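Long-range contacts in sister chromatid cohesion protein (Chaetomium thermophilum, PDB 5T8V), which probably helps load cohesin onto chromatin, the present chain being the C-terminal, HEAT-repeat part of the Scc2 loader: residues L17-A22 / L66-E71; N377-V382 / E425-L430; L921-M926 / V980-K985. One frame throughout, in Å; residues are numbered along the deposited sequence.

Contact 1: residues L17-A22 / L66-E71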
loop_
_atom_site.group_PDB
_atom_site.type_symbol
_atom_site.label_atom_id
_atom_site.label_comp_id
_atom_site.label_asym_id
_atom_site.label_seq_id
_atom_site.Cartn_x
_atom_site.Cartn_y
_atom_site.Cartn_z
ATOM N N LEU A 17 -43.891 -50.831 -33.662
ATOM C CA LEU A 17 -43.429 -52.072 -34.276
ATOM C C LEU A 17 -43.952 -52.208 -35.699
ATOM O O LEU A 17 -43.185 -52.477 -36.630
ATOM C CB LEU A 17 -43.866 -53.268 -33.430
ATOM C CG LEU A 17 -43.432 -54.644 -33.946
ATOM C CD1 LEU A 17 -41.931 -54.835 -33.781
ATOM C CD2 LEU A 17 -44.199 -55.749 -33.241
ATOM N N HIS A 18 -45.262 -52.028 -35.891
ATOM C CA HIS A 18 -45.835 -52.208 -37.222
ATOM C C HIS A 18 -45.338 -51.143 -38.192
ATOM O O HIS A 18 -45.136 -51.425 -39.379
ATOM C CB HIS A 18 -47.361 -52.199 -37.140
ATOM C CG HIS A 18 -47.944 -53.481 -36.633
ATOM N ND1 HIS A 18 -47.196 -54.629 -36.482
ATOM C CD2 HIS A 18 -49.202 -53.798 -36.243
ATOM C CE1 HIS A 18 -47.967 -55.598 -36.022
ATOM N NE2 HIS A 18 -49.189 -55.120 -35.868
ATOM N N GLU A 19 -45.134 -49.916 -37.710
ATOM C CA GLU A 19 -44.603 -48.864 -38.571
ATOM C C GLU A 19 -43.190 -49.201 -39.026
ATOM O O GLU A 19 -42.867 -49.104 -40.218
ATOM C CB GLU A 19 -44.633 -47.521 -37.840
ATOM C CG GLU A 19 -46.028 -46.933 -37.679
ATOM C CD GLU A 19 -46.030 -45.622 -36.915
ATOM O OE1 GLU A 19 -44.974 -45.255 -36.356
ATOM O OE2 GLU A 19 -47.086 -44.957 -36.875
ATOM N N LEU A 20 -42.329 -49.612 -38.090
ATOM C CA LEU A 20 -40.968 -49.976 -38.465
ATOM C C LEU A 20 -40.957 -51.181 -39.395
ATOM O O LEU A 20 -40.135 -51.252 -40.314
ATOM C CB LEU A 20 -40.125 -50.259 -37.224
ATOM C CG LEU A 20 -38.687 -50.662 -37.570
ATOM C CD1 LEU A 20 -37.689 -49.922 -36.708
ATOM C CD2 LEU A 20 -38.494 -52.167 -37.435
ATOM N N LYS A 21 -41.845 -52.149 -39.167
ATOM C CA LYS A 21 -41.922 -53.296 -40.064
ATOM C C LYS A 21 -42.304 -52.855 -41.471
ATOM O O LYS A 21 -41.663 -53.244 -42.455
ATOM C CB LYS A 21 -42.922 -54.324 -39.531
ATOM C CG LYS A 21 -42.409 -55.145 -38.357
ATOM C CD LYS A 21 -43.212 -56.430 -38.184
ATOM C CE LYS A 21 -42.718 -57.237 -36.995
ATOM N NZ LYS A 21 -43.166 -58.660 -37.041
ATOM N N ALA A 22 -43.346 -52.030 -41.585
ATOM C CA ALA A 22 -43.792 -51.558 -42.891
ATOM C C ALA A 22 -42.673 -50.813 -43.609
ATOM O O ALA A 22 -42.293 -51.164 -44.734
ATOM C CB ALA A 22 -45.022 -50.664 -42.730
ATOM N N LEU A 66 -36.500 -47.060 -35.393
ATOM C CA LEU A 66 -35.735 -47.903 -34.480
ATOM C C LEU A 66 -35.707 -47.306 -33.079
ATOM O O LEU A 66 -35.903 -48.015 -32.084
ATOM C CB LEU A 66 -34.314 -48.090 -35.014
ATOM C CG LEU A 66 -34.168 -48.977 -36.253
ATOM C CD1 LEU A 66 -32.807 -48.764 -36.894
ATOM C CD2 LEU A 66 -34.355 -50.438 -35.890
ATOM N N LYS A 67 -35.456 -45.998 -32.977
ATOM C CA LYS A 67 -35.472 -45.347 -31.671
ATOM C C LYS A 67 -36.832 -45.496 -31.003
ATOM O O LYS A 67 -36.914 -45.730 -29.790
ATOM C CB LYS A 67 -35.097 -43.871 -31.815
ATOM C CG LYS A 67 -35.374 -43.031 -30.578
ATOM C CD LYS A 67 -34.570 -41.738 -30.600
ATOM C CE LYS A 67 -35.226 -40.644 -29.776
ATOM N NZ LYS A 67 -36.368 -40.006 -30.497
ATOM N N LYS A 68 -37.912 -45.372 -31.777
ATOM C CA LYS A 68 -39.242 -45.606 -31.219
ATOM C C LYS A 68 -39.348 -47.009 -30.628
ATOM O O LYS A 68 -39.815 -47.184 -29.496
ATOM C CB LYS A 68 -40.314 -45.395 -32.287
ATOM C CG LYS A 68 -40.830 -43.969 -32.384
ATOM C CD LYS A 68 -41.994 -43.876 -33.361
ATOM C CE LYS A 68 -42.490 -42.448 -33.518
ATOM N NZ LYS A 68 -43.632 -42.359 -34.470
ATOM N N THR A 69 -38.917 -48.026 -31.379
ATOM C CA THR A 69 -39.029 -49.396 -30.881
ATOM C C THR A 69 -38.181 -49.604 -29.632
ATOM O O THR A 69 -38.574 -50.347 -28.725
ATOM C CB THR A 69 -38.624 -50.396 -31.964
ATOM O OG1 THR A 69 -37.292 -50.114 -32.410
ATOM C CG2 THR A 69 -39.585 -50.333 -33.144
ATOM N N ILE A 70 -37.014 -48.962 -29.564
ATOM C CA ILE A 70 -36.142 -49.131 -28.404
ATOM C C ILE A 70 -36.766 -48.488 -27.171
ATOM O O ILE A 70 -36.829 -49.099 -26.098
ATOM C CB ILE A 70 -34.740 -48.562 -28.698
ATOM C CG1 ILE A 70 -33.972 -49.517 -29.615
ATOM C CG2 ILE A 70 -33.949 -48.334 -27.405
ATOM C CD1 ILE A 70 -32.656 -48.965 -30.139
ATOM N N GLU A 71 -37.243 -47.248 -27.303
ATOM C CA GLU A 71 -37.769 -46.542 -26.138
ATOM C C GLU A 71 -39.041 -47.188 -25.601
ATOM O O GLU A 71 -39.344 -47.049 -24.410
ATOM C CB GLU A 71 -38.021 -45.076 -26.484
ATOM C CG GLU A 71 -36.751 -44.250 -26.576
ATOM C CD GLU A 71 -37.023 -42.787 -26.860
ATOM O OE1 GLU A 71 -38.190 -42.442 -27.142
ATOM O OE2 GLU A 71 -36.069 -41.982 -26.799
#
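Leu20 and Leu66 meet where the helical segments 17-22 and 66-71 run nearly antiparallel, their axes 9.3 Å apart at 150°; the CA atoms of Leu17 and Thr69, and of Leu20 and Leu66, are nearest each other. Leu20 makes the largest single share of the contact. Its CG stands anti to the backbone N (chi1 179°), and the CD1 methyl beyond it lies against the opposite helix, 3.5 Å from Leu66 CD2. The same methyl reaches the backbone of that helix, close to Leu66 N. Although the CB bond of Leu66 points away from segment 17-22, the flank of its side chain, CG and CD2, lies against Leu20 CD1. Thr69 adds its CG2 methyl, 4.1 Å from Leu20 CD1 and equally near Leu20 CB. The hydroxyl does not share in this packing; Thr69 OG1 donates to Leu66 O, and that carbonyl also accepts from Ile70 N. A serine in place of Thr69 would probably leave Leu20 CB and CD1 without the CG2 methyl and open a small gap between the helices. On the solvent side Glu19 OE1 and Lys68 NZ form a long salt bridge of 3.7 Å. Phe75 touches both Leu66 and Thr69, while Thr132 and Arg135 of helix 120-136 cover Leu66 further. The whole is an antiparallel helix pairing at the N-terminal end of the chain. Its chemistry is divided: methyl groups fill the buried seam, the threonine hydroxyl is satisfied within its own helix, and the long charge pair probably adds only a modest attraction at the solvent-facing margin.

Contact 2: residues N377-V382 / E425-L430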
loop_
_atom_site.group_PDB
_atom_site.type_symbol
_atom_site.label_atom_id
_atom_site.label_comp_id
_atom_site.label_asym_id
_atom_site.label_seq_id
_atom_site.Cartn_x
_atom_site.Cartn_y
_atom_site.Cartn_z
ATOM N N ASN A 377 -11.535 -35.042 -6.333
ATOM C CA ASN A 377 -10.378 -35.679 -6.955
ATOM C C ASN A 377 -10.128 -35.122 -8.353
ATOM O O ASN A 377 -8.985 -34.826 -8.721
ATOM C CB ASN A 377 -10.576 -37.194 -7.013
ATOM C CG ASN A 377 -10.370 -37.862 -5.671
ATOM O OD1 ASN A 377 -9.782 -37.283 -4.759
ATOM N ND2 ASN A 377 -10.849 -39.093 -5.546
ATOM N N ASN A 378 -11.188 -34.981 -9.152
ATOM C CA ASN A 378 -11.032 -34.430 -10.493
ATOM C C ASN A 378 -10.569 -32.977 -10.432
ATOM O O ASN A 378 -9.582 -32.588 -11.080
ATOM C CB ASN A 378 -12.353 -34.547 -11.255
ATOM C CG ASN A 378 -12.858 -35.977 -11.330
ATOM O OD1 ASN A 378 -12.075 -36.925 -11.373
ATOM N ND2 ASN A 378 -14.174 -36.138 -11.346
ATOM N N ALA A 379 -11.275 -32.158 -9.644
ATOM C CA ALA A 379 -10.872 -30.768 -9.479
ATOM C C ALA A 379 -9.404 -30.670 -9.086
ATOM O O ALA A 379 -8.668 -29.813 -9.593
ATOM C CB ALA A 379 -11.756 -30.091 -8.434
ATOM N N SER A 380 -8.952 -31.564 -8.203
ATOM C CA SER A 380 -7.561 -31.534 -7.773
ATOM C C SER A 380 -6.620 -31.965 -8.890
ATOM O O SER A 380 -5.507 -31.442 -8.983
ATOM C CB SER A 380 -7.361 -32.414 -6.543
ATOM O OG SER A 380 -7.477 -33.783 -6.874
ATOM N N TYR A 381 -7.030 -32.915 -9.737
ATOM C CA TYR A 381 -6.254 -33.193 -10.943
ATOM C C TYR A 381 -5.991 -31.903 -11.709
ATOM O O TYR A 381 -4.839 -31.557 -12.015
ATOM C CB TYR A 381 -6.985 -34.197 -11.843
ATOM C CG TYR A 381 -7.163 -35.590 -11.271
ATOM C CD1 TYR A 381 -6.281 -36.104 -10.332
ATOM C CD2 TYR A 381 -8.217 -36.399 -11.686
ATOM C CE1 TYR A 381 -6.446 -37.382 -9.818
ATOM C CE2 TYR A 381 -8.390 -37.672 -11.175
ATOM C CZ TYR A 381 -7.502 -38.159 -10.243
ATOM O OH TYR A 381 -7.671 -39.426 -9.732
ATOM N N VAL A 382 -7.060 -31.157 -11.999
ATOM C CA VAL A 382 -6.916 -29.916 -12.759
ATOM C C VAL A 382 -5.952 -28.965 -12.052
ATOM O O VAL A 382 -4.927 -28.551 -12.611
ATOM C CB VAL A 382 -8.289 -29.259 -12.979
ATOM C CG1 VAL A 382 -8.146 -27.963 -13.769
ATOM C CG2 VAL A 382 -9.235 -30.215 -13.691
ATOM N N GLU A 425 -16.843 -23.001 -7.993
ATOM C CA GLU A 425 -16.507 -22.817 -6.588
ATOM C C GLU A 425 -15.573 -23.910 -6.092
ATOM O O GLU A 425 -14.783 -23.671 -5.175
ATOM C CB GLU A 425 -17.778 -22.779 -5.738
ATOM C CG GLU A 425 -17.533 -22.588 -4.237
ATOM C CD GLU A 425 -17.200 -23.882 -3.515
ATOM O OE1 GLU A 425 -17.509 -24.967 -4.054
ATOM O OE2 GLU A 425 -16.621 -23.814 -2.409
ATOM N N LEU A 426 -15.649 -25.108 -6.669
ATOM C CA LEU A 426 -14.790 -26.199 -6.220
ATOM C C LEU A 426 -13.364 -26.018 -6.727
ATOM O O LEU A 426 -12.398 -26.129 -5.958
ATOM C CB LEU A 426 -15.368 -27.538 -6.683
ATOM C CG LEU A 426 -14.563 -28.793 -6.340
ATOM C CD1 LEU A 426 -14.238 -28.859 -4.858
ATOM C CD2 LEU A 426 -15.335 -30.028 -6.771
ATOM N N LEU A 427 -13.216 -25.728 -8.021
ATOM C CA LEU A 427 -11.896 -25.454 -8.575
ATOM C C LEU A 427 -11.255 -24.258 -7.882
ATOM O O LEU A 427 -10.087 -24.309 -7.476
ATOM C CB LEU A 427 -12.011 -25.214 -10.079
ATOM C CG LEU A 427 -12.401 -26.442 -10.903
ATOM C CD1 LEU A 427 -12.957 -26.029 -12.248
ATOM C CD2 LEU A 427 -11.198 -27.351 -11.083
ATOM N N LEU A 428 -12.016 -23.172 -7.728
ATOM C CA LEU A 428 -11.500 -21.992 -7.041
ATOM C C LEU A 428 -11.197 -22.284 -5.579
ATOM O O LEU A 428 -10.256 -21.717 -5.017
ATOM C CB LEU A 428 -12.502 -20.844 -7.152
ATOM C CG LEU A 428 -12.658 -20.221 -8.539
ATOM C CD1 LEU A 428 -13.907 -19.351 -8.591
ATOM C CD2 LEU A 428 -11.427 -19.408 -8.896
ATOM N N ARG A 429 -11.986 -23.152 -4.944
ATOM C CA ARG A 429 -11.742 -23.500 -3.548
ATOM C C ARG A 429 -10.404 -24.208 -3.393
ATOM O O ARG A 429 -9.576 -23.824 -2.560
ATOM C CB ARG A 429 -12.873 -24.381 -3.018
ATOM C CG ARG A 429 -12.760 -24.725 -1.538
ATOM C CD ARG A 429 -13.350 -26.095 -1.239
ATOM N NE ARG A 429 -14.745 -26.199 -1.656
ATOM C CZ ARG A 429 -15.442 -27.329 -1.652
ATOM N NH1 ARG A 429 -14.880 -28.464 -1.258
ATOM N NH2 ARG A 429 -16.706 -27.328 -2.050
ATOM N N LEU A 430 -10.176 -25.256 -4.188
ATOM C CA LEU A 430 -8.917 -25.986 -4.079
ATOM C C LEU A 430 -7.739 -25.106 -4.476
ATOM O O LEU A 430 -6.675 -25.152 -3.842
ATOM C CB LEU A 430 -8.969 -27.247 -4.937
ATOM C CG LEU A 430 -10.093 -28.221 -4.578
ATOM C CD1 LEU A 430 -10.071 -29.409 -5.513
ATOM C CD2 LEU A 430 -9.986 -28.683 -3.137
#
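Leu430 CG stands anti to its carbonyl carbon (chi1 -59°), and CD1 beyond it reaches Ala379 CB across the contact, whereas Leu426 CG, anti to the backbone N (chi1 178°), comes to the same methyl from another position on its helix. Ala379 CB is the shared target: it lies 3.4 Å from Leu430 CD1 and 3.7 Å from Leu426 CG. Leu427 adds CD2, which lies 3.8 Å from Ala379 CA and is close to Ala379 O as well, so this methyl packs against main chain as much as side chain. The same CD2 meets Val382 CB at 4.0 Å, one turn further along, where the two side chains cross obliquely. Leu430 CD1 also approaches Ser380 N. The axes of segments 377-382 and 425-430 pass 9.2 Å apart at 58°, and the small Ala379 lies at the closest CA pair, with Leu427. Several polar groups find partners in their own helix. Ser380 OG donates to Asn377 O at 2.6 Å, from the same face of that carbonyl as Tyr381 N. Arg429 grips Glu425 side-on: NE meets OE2 at 3.1 Å in the guanidinium plane, and NH2 meets OE1, which uses its syn lone pair. Leu426 CD1 rests over one face of the guanidinium, offset toward its rim. Helix 305-315 covers the seam through Ile310, Met311 and Val314, and Ile276 of helix 272-282 also touches Val382, a helix-on-helix packing consistent with the HEAT-repeat array of this loader. The side-chain contacts across the two segments are apolar, and the buried Glu425 probably has its charge largely balanced by Arg429 of its own helix.

Contact 3: residues L921-M926 / V980-K985; sequences LLDDVM and VGMAGK
Asp923 OD2 and Lys985 NZ form a long salt bridge of 3.6 Å, the two side chains crossing at about a right angle. Lys985 reaches it with an extended chain, and its NZ also makes a weak hydrogen bond to Gln1041; Asp923 OD1 has a weak one with His986. The bent chain of Met982, which crosses the Asp923 side chain at about a right angle, places CE beside the carboxylate, 3.5 Å from Asp923 CG. Met982 CG meets Leu922 CD2 at 3.8 Å. Met926, its CG anti to the backbone N (chi1 -176°) and its chain bent beyond, packs against segment 980-985, with CG 4.2 Å from Met982 CB and CE 4.4 Å from Ala983 CB. The axes of segments 921-926 and 980-985 pass 9.7 Å apart at 45°. Around them, Leu1038 of helix 1026-1042 touches Met982 and Lys985, Val946 of helix 940-960 touches Ala983, and Asp924 bridges to Arg882 and Arg889 of helix 878-891. A largely apolar seam with a charged pair at one side, joining helices separated in sequence by another, is consistent with the stacked helices of a HEAT-repeat solenoid.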
loop_
_atom_site.group_PDB
_atom_site.type_symbol
_atom_site.label_atom_id
_atom_site.label_comp_id
_atom_site.label_asym_id
_atom_site.label_seq_id
_atom_site.Cartn_x
_atom_site.Cartn_y
_atom_site.Cartn_z
ATOM N N LEU A 921 6.876 43.774 26.830
ATOM C CA LEU A 921 6.001 44.791 26.256
ATOM C C LEU A 921 6.666 46.161 26.277
ATOM O O LEU A 921 6.478 46.962 25.352
ATOM C CB LEU A 921 4.672 44.825 27.011
ATOM C CG LEU A 921 3.621 45.842 26.555
ATOM C CD1 LEU A 921 3.488 45.860 25.045
ATOM C CD2 LEU A 921 2.268 45.514 27.175
ATOM N N LEU A 922 7.458 46.445 27.317
ATOM C CA LEU A 922 8.207 47.695 27.348
ATOM C C LEU A 922 9.033 47.869 26.081
ATOM O O LEU A 922 9.279 49.000 25.644
ATOM C CB LEU A 922 9.119 47.758 28.572
ATOM C CG LEU A 922 9.970 49.033 28.644
ATOM C CD1 LEU A 922 9.126 50.300 28.541
ATOM C CD2 LEU A 922 10.778 49.048 29.921
ATOM N N ASP A 923 9.474 46.761 25.483
ATOM C CA ASP A 923 10.251 46.833 24.251
ATOM C C ASP A 923 9.427 47.434 23.118
ATOM O O ASP A 923 9.790 48.468 22.540
ATOM C CB ASP A 923 10.755 45.431 23.889
ATOM C CG ASP A 923 11.886 45.453 22.884
ATOM O OD1 ASP A 923 11.704 46.031 21.793
ATOM O OD2 ASP A 923 12.961 44.893 23.187
ATOM N N ASP A 924 8.298 46.804 22.795
ATOM C CA ASP A 924 7.488 47.272 21.677
ATOM C C ASP A 924 6.923 48.664 21.942
ATOM O O ASP A 924 6.809 49.477 21.017
ATOM C CB ASP A 924 6.364 46.278 21.395
ATOM C CG ASP A 924 6.885 44.906 21.006
ATOM O OD1 ASP A 924 7.315 44.742 19.847
ATOM O OD2 ASP A 924 6.862 43.995 21.859
ATOM N N VAL A 925 6.569 48.966 23.194
ATOM C CA VAL A 925 6.009 50.285 23.483
ATOM C C VAL A 925 7.089 51.355 23.399
ATOM O O VAL A 925 6.826 52.486 22.978
ATOM C CB VAL A 925 5.308 50.305 24.853
ATOM C CG1 VAL A 925 6.292 50.079 25.951
ATOM C CG2 VAL A 925 4.599 51.622 25.058
ATOM N N MET A 926 8.314 51.032 23.820
ATOM C CA MET A 926 9.406 51.991 23.690
ATOM C C MET A 926 9.711 52.255 22.222
ATOM O O MET A 926 9.879 53.410 21.806
ATOM C CB MET A 926 10.649 51.479 24.420
ATOM C CG MET A 926 11.824 52.455 24.413
ATOM S SD MET A 926 11.484 53.997 25.297
ATOM C CE MET A 926 11.515 53.429 26.999
ATOM N N VAL A 980 16.113 53.060 31.096
ATOM C CA VAL A 980 17.305 53.590 30.437
ATOM C C VAL A 980 17.793 52.626 29.364
ATOM O O VAL A 980 18.146 53.037 28.251
ATOM C CB VAL A 980 18.403 53.881 31.478
ATOM C CG1 VAL A 980 19.691 54.341 30.793
ATOM C CG2 VAL A 980 17.929 54.929 32.471
ATOM N N GLY A 981 17.817 51.331 29.677
ATOM C CA GLY A 981 18.357 50.362 28.737
ATOM C C GLY A 981 17.523 50.251 27.478
ATOM O O GLY A 981 18.053 50.272 26.362
ATOM N N MET A 982 16.203 50.129 27.635
ATOM C CA MET A 982 15.333 50.061 26.467
ATOM C C MET A 982 15.424 51.339 25.644
ATOM O O MET A 982 15.497 51.292 24.408
ATOM C CB MET A 982 13.892 49.803 26.906
ATOM C CG MET A 982 13.680 48.467 27.610
ATOM S SD MET A 982 14.365 47.055 26.715
ATOM C CE MET A 982 13.818 47.394 25.054
ATOM N N ALA A 983 15.426 52.493 26.313
ATOM C CA ALA A 983 15.593 53.758 25.608
ATOM C C ALA A 983 16.860 53.740 24.765
ATOM O O ALA A 983 16.834 54.061 23.572
ATOM C CB ALA A 983 15.624 54.914 26.608
ATOM N N GLY A 984 17.983 53.350 25.370
ATOM C CA GLY A 984 19.216 53.227 24.613
ATOM C C GLY A 984 19.106 52.244 23.465
ATOM O O GLY A 984 19.760 52.414 22.432
ATOM N N LYS A 985 18.275 51.211 23.621
ATOM C CA LYS A 985 18.131 50.213 22.566
ATOM C C LYS A 985 17.405 50.789 21.357
ATOM O O LYS A 985 17.845 50.607 20.215
ATOM C CB LYS A 985 17.388 48.986 23.097
ATOM C CG LYS A 985 17.154 47.908 22.042
ATOM C CD LYS A 985 16.554 46.650 22.647
ATOM C CE LYS A 985 16.281 45.591 21.590
ATOM N NZ LYS A 985 16.375 44.209 22.144
#

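In the fold
The three contacts follow one another in series along the chain, each closing before the next opens, and no two touch or share a helix. Contact 1 joins helices 9-36 and 56-71 near the N-terminal end, contact 2 helices 357-391 and 423-440, and contact 3 helices 919-935 and 969-986. The centres of contacts 1 and 2 lie 45 Å apart, on the same side of the chain's centre; contact 3 is on the opposite side, 88 Å from contact 2 and 128 Å from contact 1. Such spacing fits an elongated, predominantly helical HEAT-repeat chain, whose shape is built from many local helix pairings rather than one central core.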